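Cell divisionFtsK/SpoIIIE (PDB 4NH0) is the EccC ATPase of the type VII (ESX) secretion system, binding ATP in FtsK-type domains and the exported substrate EsxB, and might act as the translocase. Local coordinates at residues 686-697 / 708-716. Numbering follows the deposited sequence.
Sequences PQEVQFYCLDFG and PHVGSVATR. With MG (magnesium ion), chain D.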
ATOM      1  N   PRO A 686      -5.070  -6.193 -19.325  1.00 69.83           N
ATOM      2  CA  PRO A 686      -5.026  -7.484 -18.625  1.00 58.22           C
ATOM      3  C   PRO A 686      -4.026  -8.478 -19.217  1.00 58.32           C
ATOM      4  O   PRO A 686      -3.693  -9.462 -18.562  1.00 60.06           O
ATOM      5  CB  PRO A 686      -6.455  -8.006 -18.778  1.00 65.96           C
ATOM      6  CG  PRO A 686      -7.279  -6.781 -18.895  1.00 66.80           C
ATOM      7  CD  PRO A 686      -6.448  -5.810 -19.673  1.00 66.30           C
ATOM      8  N   GLN A 687      -3.561  -8.224 -20.436  1.00 54.65           N
ATOM      9  CA  GLN A 687      -2.541  -9.063 -21.053  1.00 58.04           C
ATOM     10  C   GLN A 687      -1.142  -8.594 -20.674  1.00 69.73           C
ATOM     11  O   GLN A 687      -0.156  -9.284 -20.930  1.00 75.17           O
ATOM     12  CB  GLN A 687      -2.691  -9.068 -22.574  1.00 59.30           C
ATOM     13  CG  GLN A 687      -3.871  -9.871 -23.083  1.00 63.28           C
ATOM     14  CD  GLN A 687      -3.898  -9.962 -24.595  1.00 80.44           C
ATOM     15  OE1 GLN A 687      -3.820 -11.049 -25.163  1.00 92.40           O
ATOM     16  NE2 GLN A 687      -4.006  -8.815 -25.255  1.00 69.48           N
ATOM     17  N   GLU A 688      -1.062  -7.416 -20.066  1.00 60.88           N
ATOM     18  CA  GLU A 688       0.219  -6.848 -19.667  1.00 42.63           C
ATOM     19  C   GLU A 688       0.489  -7.073 -18.184  1.00 44.78           C
ATOM     20  O   GLU A 688       1.637  -7.231 -17.774  1.00 49.27           O
ATOM     21  CB  GLU A 688       0.264  -5.354 -19.992  1.00 48.62           C
ATOM     22  CG  GLU A 688       0.319  -5.049 -21.480  1.00 60.17           C
ATOM     23  CD  GLU A 688       0.241  -3.565 -21.777  1.00 67.22           C
ATOM     24  OE1 GLU A 688       0.920  -3.111 -22.720  1.00 62.78           O
ATOM     25  OE2 GLU A 688      -0.505  -2.853 -21.074  1.00 67.71           O
ATOM     26  N   VAL A 689      -0.573  -7.084 -17.384  1.00 59.41           N
ATOM     27  CA  VAL A 689      -0.449  -7.337 -15.952  1.00 48.92           C
ATOM     28  C   VAL A 689      -1.515  -8.312 -15.464  1.00 46.94           C
ATOM     29  O   VAL A 689      -2.621  -8.357 -15.999  1.00 55.59           O
ATOM     30  CB  VAL A 689      -0.550  -6.036 -15.129  1.00 48.50           C
ATOM     31  CG1 VAL A 689       0.644  -5.135 -15.396  1.00 44.13           C
ATOM     32  CG2 VAL A 689      -1.849  -5.312 -15.431  1.00 61.60           C
ATOM     33  N   GLN A 690      -1.171  -9.101 -14.451  1.00 48.88           N
ATOM     34  CA  GLN A 690      -2.124 -10.005 -13.819  1.00 42.68           C
ATOM     35  C   GLN A 690      -1.965  -9.959 -12.304  1.00 45.87           C
ATOM     36  O   GLN A 690      -0.857  -9.802 -11.797  1.00 51.32           O
ATOM     37  CB  GLN A 690      -1.943 -11.437 -14.325  1.00 48.38           C
ATOM     38  CG  GLN A 690      -2.321 -11.643 -15.783  1.00 37.42           C
ATOM     39  CD  GLN A 690      -1.182 -11.335 -16.728  1.00 51.96           C
ATOM     40  OE1 GLN A 690      -0.023 -11.621 -16.434  1.00 57.87           O
ATOM     41  NE2 GLN A 690      -1.505 -10.746 -17.871  1.00 60.94           N
ATOM     42  N   PHE A 691      -3.074 -10.097 -11.585  1.00 45.69           N
ATOM     43  CA  PHE A 691      -3.052 -10.012 -10.129  1.00 42.39           C
ATOM     44  C   PHE A 691      -3.662 -11.246  -9.478  1.00 41.74           C
ATOM     45  O   PHE A 691      -4.739 -11.696  -9.861  1.00 45.28           O
ATOM     46  CB  PHE A 691      -3.790  -8.760  -9.656  1.00 49.92           C
ATOM     47  CG  PHE A 691      -3.225  -7.482 -10.200  1.00 44.99           C
ATOM     48  CD1 PHE A 691      -3.674  -6.966 -11.403  1.00 46.19           C
ATOM     49  CD2 PHE A 691      -2.243  -6.794  -9.509  1.00 34.68           C
ATOM     50  CE1 PHE A 691      -3.154  -5.790 -11.906  1.00 51.99           C
ATOM     51  CE2 PHE A 691      -1.720  -5.620 -10.007  1.00 48.55           C
ATOM     52  CZ  PHE A 691      -2.175  -5.117 -11.207  1.00 54.72           C
ATOM     53  N   TYR A 692      -2.960 -11.788  -8.490  1.00 36.96           N
ATOM     54  CA  TYR A 692      -3.443 -12.939  -7.740  1.00 42.48           C
ATOM     55  C   TYR A 692      -3.307 -12.658  -6.251  1.00 55.32           C
ATOM     56  O   TYR A 692      -2.200 -12.521  -5.731  1.00 49.11           O
ATOM     57  CB  TYR A 692      -2.680 -14.199  -8.145  1.00 35.41           C
ATOM     58  CG  TYR A 692      -2.824 -14.515  -9.615  1.00 37.22           C
ATOM     59  CD1 TYR A 692      -1.944 -13.988 -10.549  1.00 36.81           C
ATOM     60  CD2 TYR A 692      -3.854 -15.323 -10.071  1.00 41.36           C
ATOM     61  CE1 TYR A 692      -2.080 -14.266 -11.894  1.00 37.12           C
ATOM     62  CE2 TYR A 692      -3.998 -15.606 -11.414  1.00 47.81           C
ATOM     63  CZ  TYR A 692      -3.109 -15.075 -12.320  1.00 47.54           C
ATOM     64  OH  TYR A 692      -3.249 -15.355 -13.657  1.00 63.89           O
ATOM     65  N   CYS A 693      -4.443 -12.568  -5.569  1.00 55.20           N
ATOM     66  CA  CYS A 693      -4.481 -11.998  -4.230  1.00 49.66           C
ATOM     67  C   CYS A 693      -4.757 -13.006  -3.123  1.00 56.17           C
ATOM     68  O   CYS A 693      -5.506 -13.964  -3.300  1.00 61.62           O
ATOM     69  CB  CYS A 693      -5.533 -10.892  -4.174  1.00 64.73           C
ATOM     70  SG  CYS A 693      -5.417  -9.700  -5.524  1.00 65.75           S
ATOM     71  N   LEU A 694      -4.129 -12.768  -1.977  1.00 51.45           N
ATOM     72  CA  LEU A 694      -4.400 -13.515  -0.758  1.00 47.68           C
ATOM     73  C   LEU A 694      -4.925 -12.541   0.286  1.00 63.62           C
ATOM     74  O   LEU A 694      -4.150 -11.961   1.045  1.00 65.54           O
ATOM     75  CB  LEU A 694      -3.141 -14.222  -0.251  1.00 55.08           C
ATOM     76  CG  LEU A 694      -2.821 -15.631  -0.754  1.00 50.53           C
ATOM     77  CD1 LEU A 694      -2.827 -15.706  -2.265  1.00 51.05           C
ATOM     78  CD2 LEU A 694      -1.477 -16.083  -0.213  1.00 50.39           C
ATOM     79  N   ASP A 695      -6.238 -12.345   0.315  1.00 63.53           N
ATOM     80  CA  ASP A 695      -6.814 -11.323   1.177  1.00 62.46           C
ATOM     81  C   ASP A 695      -6.798 -11.750   2.637  1.00 67.59           C
ATOM     82  O   ASP A 695      -7.697 -12.437   3.107  1.00 76.99           O
ATOM     83  CB  ASP A 695      -8.242 -10.991   0.748  1.00 76.80           C
ATOM     84  CG  ASP A 695      -8.693  -9.629   1.234  1.00 82.64           C
ATOM     85  OD1 ASP A 695      -8.186  -9.164   2.276  1.00 82.55           O
ATOM     86  OD2 ASP A 695      -9.550  -9.014   0.569  1.00 75.19           O
ATOM     87  N   PHE A 696      -5.767 -11.327   3.355  1.00 74.14           N
ATOM     88  CA  PHE A 696      -5.659 -11.622   4.773  1.00 76.62           C
ATOM     89  C   PHE A 696      -5.840 -10.368   5.634  1.00 83.48           C
ATOM     90  O   PHE A 696      -5.520 -10.381   6.820  1.00 81.21           O
ATOM     91  CB  PHE A 696      -4.309 -12.289   5.078  1.00 78.91           C
ATOM     92  CG  PHE A 696      -4.210 -13.706   4.592  1.00 80.50           C
ATOM     93  CD1 PHE A 696      -5.351 -14.469   4.409  1.00 78.89           C
ATOM     94  CD2 PHE A 696      -2.976 -14.279   4.317  1.00 75.23           C
ATOM     95  CE1 PHE A 696      -5.263 -15.778   3.954  1.00 72.66           C
ATOM     96  CE2 PHE A 696      -2.888 -15.581   3.867  1.00 67.14           C
ATOM     97  CZ  PHE A 696      -4.029 -16.328   3.687  1.00 66.60           C
ATOM     98  N   GLY A 697      -6.401  -9.307   5.061  1.00 85.25           N
ATOM     99  CA  GLY A 697      -6.637  -8.097   5.829  1.00 88.71           C
ATOM    100  C   GLY A 697      -7.971  -7.407   5.599  1.00 90.10           C
ATOM    101  O   GLY A 697      -8.007  -6.259   5.161  1.00 99.37           O
ATOM    102  N   PRO A 708     -10.738  -7.501 -15.056  1.00 47.67           N
ATOM    103  CA  PRO A 708     -10.154  -8.407 -16.046  1.00 66.87           C
ATOM    104  C   PRO A 708      -8.668  -8.633 -15.794  1.00 59.63           C
ATOM    105  O   PRO A 708      -8.075  -9.545 -16.367  1.00 69.89           O
ATOM    106  CB  PRO A 708     -10.389  -7.676 -17.368  1.00 61.94           C
ATOM    107  CG  PRO A 708     -10.436  -6.238 -16.990  1.00 57.71           C
ATOM    108  CD  PRO A 708     -11.082  -6.193 -15.637  1.00 56.11           C
ATOM    109  N   HIS A 709      -8.080  -7.808 -14.932  1.00 61.62           N
ATOM    110  CA  HIS A 709      -6.660  -7.909 -14.615  1.00 67.66           C
ATOM    111  C   HIS A 709      -6.387  -8.939 -13.523  1.00 58.83           C
ATOM    112  O   HIS A 709      -5.298  -9.504 -13.458  1.00 57.24           O
ATOM    113  CB  HIS A 709      -6.111  -6.548 -14.187  1.00 59.77           C
ATOM    114  CG  HIS A 709      -6.231  -5.491 -15.240  1.00 54.99           C
ATOM    115  ND1 HIS A 709      -7.426  -4.877 -15.547  1.00 59.68           N
ATOM    116  CD2 HIS A 709      -5.303  -4.938 -16.056  1.00 60.27           C
ATOM    117  CE1 HIS A 709      -7.229  -3.991 -16.506  1.00 63.04           C
ATOM    118  NE2 HIS A 709      -5.950  -4.008 -16.834  1.00 61.91           N
ATOM    119  N   VAL A 710      -7.372  -9.180 -12.663  1.00 55.06           N
ATOM    120  CA  VAL A 710      -7.210 -10.166 -11.603  1.00 59.42           C
ATOM    121  C   VAL A 710      -7.664 -11.539 -12.081  1.00 67.47           C
ATOM    122  O   VAL A 710      -8.507 -11.651 -12.971  1.00 74.59           O
ATOM    123  CB  VAL A 710      -7.989  -9.779 -10.331  1.00 55.76           C
ATOM    124  CG1 VAL A 710      -7.651  -8.357  -9.915  1.00 48.08           C
ATOM    125  CG2 VAL A 710      -9.481  -9.926 -10.552  1.00 64.35           C
ATOM    126  N   GLY A 711      -7.092 -12.584 -11.493  1.00 54.02           N
ATOM    127  CA  GLY A 711      -7.421 -13.942 -11.878  1.00 55.39           C
ATOM    128  C   GLY A 711      -7.910 -14.763 -10.705  1.00 64.84           C
ATOM    129  O   GLY A 711      -8.594 -15.770 -10.883  1.00 76.67           O
ATOM    130  N   SER A 712      -7.559 -14.328  -9.500  1.00 64.94           N
ATOM    131  CA  SER A 712      -7.961 -15.034  -8.291  1.00 50.69           C
ATOM    132  C   SER A 712      -7.923 -14.134  -7.063  1.00 64.19           C
ATOM    133  O   SER A 712      -6.984 -13.364  -6.873  1.00 62.85           O
ATOM    134  CB  SER A 712      -7.066 -16.250  -8.063  1.00 52.89           C
ATOM    135  OG  SER A 712      -7.307 -16.824  -6.792  1.00 63.67           O
ATOM    136  N   VAL A 713      -8.959 -14.233  -6.239  1.00 62.32           N
ATOM    137  CA  VAL A 713      -8.992 -13.553  -4.951  1.00 63.86           C
ATOM    138  C   VAL A 713      -9.376 -14.551  -3.867  1.00 61.44           C
ATOM    139  O   VAL A 713     -10.544 -14.910  -3.726  1.00 77.97           O
ATOM    140  CB  VAL A 713      -9.983 -12.375  -4.944  1.00 63.86           C
ATOM    141  CG1 VAL A 713     -10.018 -11.724  -3.570  1.00 58.95           C
ATOM    142  CG2 VAL A 713      -9.603 -11.356  -6.005  1.00 57.46           C
ATOM    143  N   ALA A 714      -8.385 -15.006  -3.111  1.00 57.63           N
ATOM    144  CA  ALA A 714      -8.611 -16.028  -2.099  1.00 60.18           C
ATOM    145  C   ALA A 714      -8.793 -15.420  -0.717  1.00 77.78           C
ATOM    146  O   ALA A 714      -7.947 -14.662  -0.244  1.00 88.76           O
ATOM    147  CB  ALA A 714      -7.461 -17.021  -2.089  1.00 80.94           C
ATOM    148  N   THR A 715      -9.908 -15.756  -0.077  1.00 86.75           N
ATOM    149  CA  THR A 715     -10.142 -15.348   1.299  1.00 71.04           C
ATOM    150  C   THR A 715      -9.456 -16.334   2.231  1.00 77.04           C
ATOM    151  O   THR A 715      -8.929 -17.353   1.787  1.00 81.08           O
ATOM    152  CB  THR A 715     -11.643 -15.273   1.629  1.00 75.50           C
ATOM    153  OG1 THR A 715     -12.263 -16.527   1.324  1.00 94.94           O
ATOM    154  CG2 THR A 715     -12.311 -14.176   0.818  1.00 75.33           C
ATOM    155  N   ARG A 716      -9.467 -16.029   3.523  1.00 85.43           N
ATOM    156  CA  ARG A 716      -8.769 -16.844   4.510  1.00 82.78           C
ATOM    157  C   ARG A 716      -9.414 -18.220   4.692  1.00 84.92           C
ATOM    158  O   ARG A 716      -8.776 -19.148   5.186  1.00 76.69           O
ATOM    159  CB  ARG A 716      -8.727 -16.114   5.850  1.00105.90           C
ATOM    160  CG  ARG A 716      -9.931 -15.224   6.061  1.00114.70           C
ATOM    161  CD  ARG A 716      -9.833 -14.375   7.322  1.00126.72           C
ATOM    162  NE  ARG A 716      -8.892 -13.264   7.230  1.00136.94           N
ATOM    163  CZ  ARG A 716      -9.262 -11.997   7.082  1.00117.96           C
ATOM    164  NH1 ARG A 716     -10.549 -11.704   6.971  1.00125.22           N
ATOM    165  NH2 ARG A 716      -8.348 -11.037   7.022  1.00109.06           N
TER
HETATM  166 MG    MG D1402      -6.661  -5.006   6.078  1.00 82.70          MG
HETATM  167  O   HOH W   1      -8.401  -3.936   6.185  1.00 77.95           O
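Pro686 lays its ring on the imidazole of His709 at the start of a parallel strand pair, 689-694 with 710-714, on the edge of the P-loop NTPase sheet in the second FtsK domain. The compact, puckered proline ring suits the place because its CG can turn C-H bonds to the imidazole face: CG sits 3.7 Å from the centre of the imidazole, 9° off its normal, a CH-pi contact, and also packs on CB of Pro708. His709 is held in this pose by NE2, bonded to the carbonyl of His684, while CG2 of Val689 meets the ring at its edge, 3.5 Å from CD2. Further on, the Phe691 ring runs alongside His709, their ends turned to the same side, with CD1 3.7 Å from CB of His709; the ring also meets that of Phe769 on the neighbouring strand 767-772. On the other face of the sheet Tyr692 brings CE2 to 3.8 Å from CA of Gly711. Gly711, having no side chain, lets the ring lie against its CA; the phenol OH ends on the carbonyl of Pro898. Along the ladder Cys693 N bonds to Ser712 O and Ala714 N to Cys693 O, the latter almost straight at 174°. Past the ladder the Phe696 ring and the Arg716 side chain, which is poorly ordered, run past one another head to tail, CA of Arg716 lying at the ring edge. Asp695, its carboxylate anti to the backbone N (chi1 -158°), suits its place by accepting two backbone amides just beyond the strand, that of Gly699 at OD1 and that of Leu701 at OD2. The chain thus delivers Gly697 to the nucleotide site, where its carbonyl O binds magnesium at 2.1 Å.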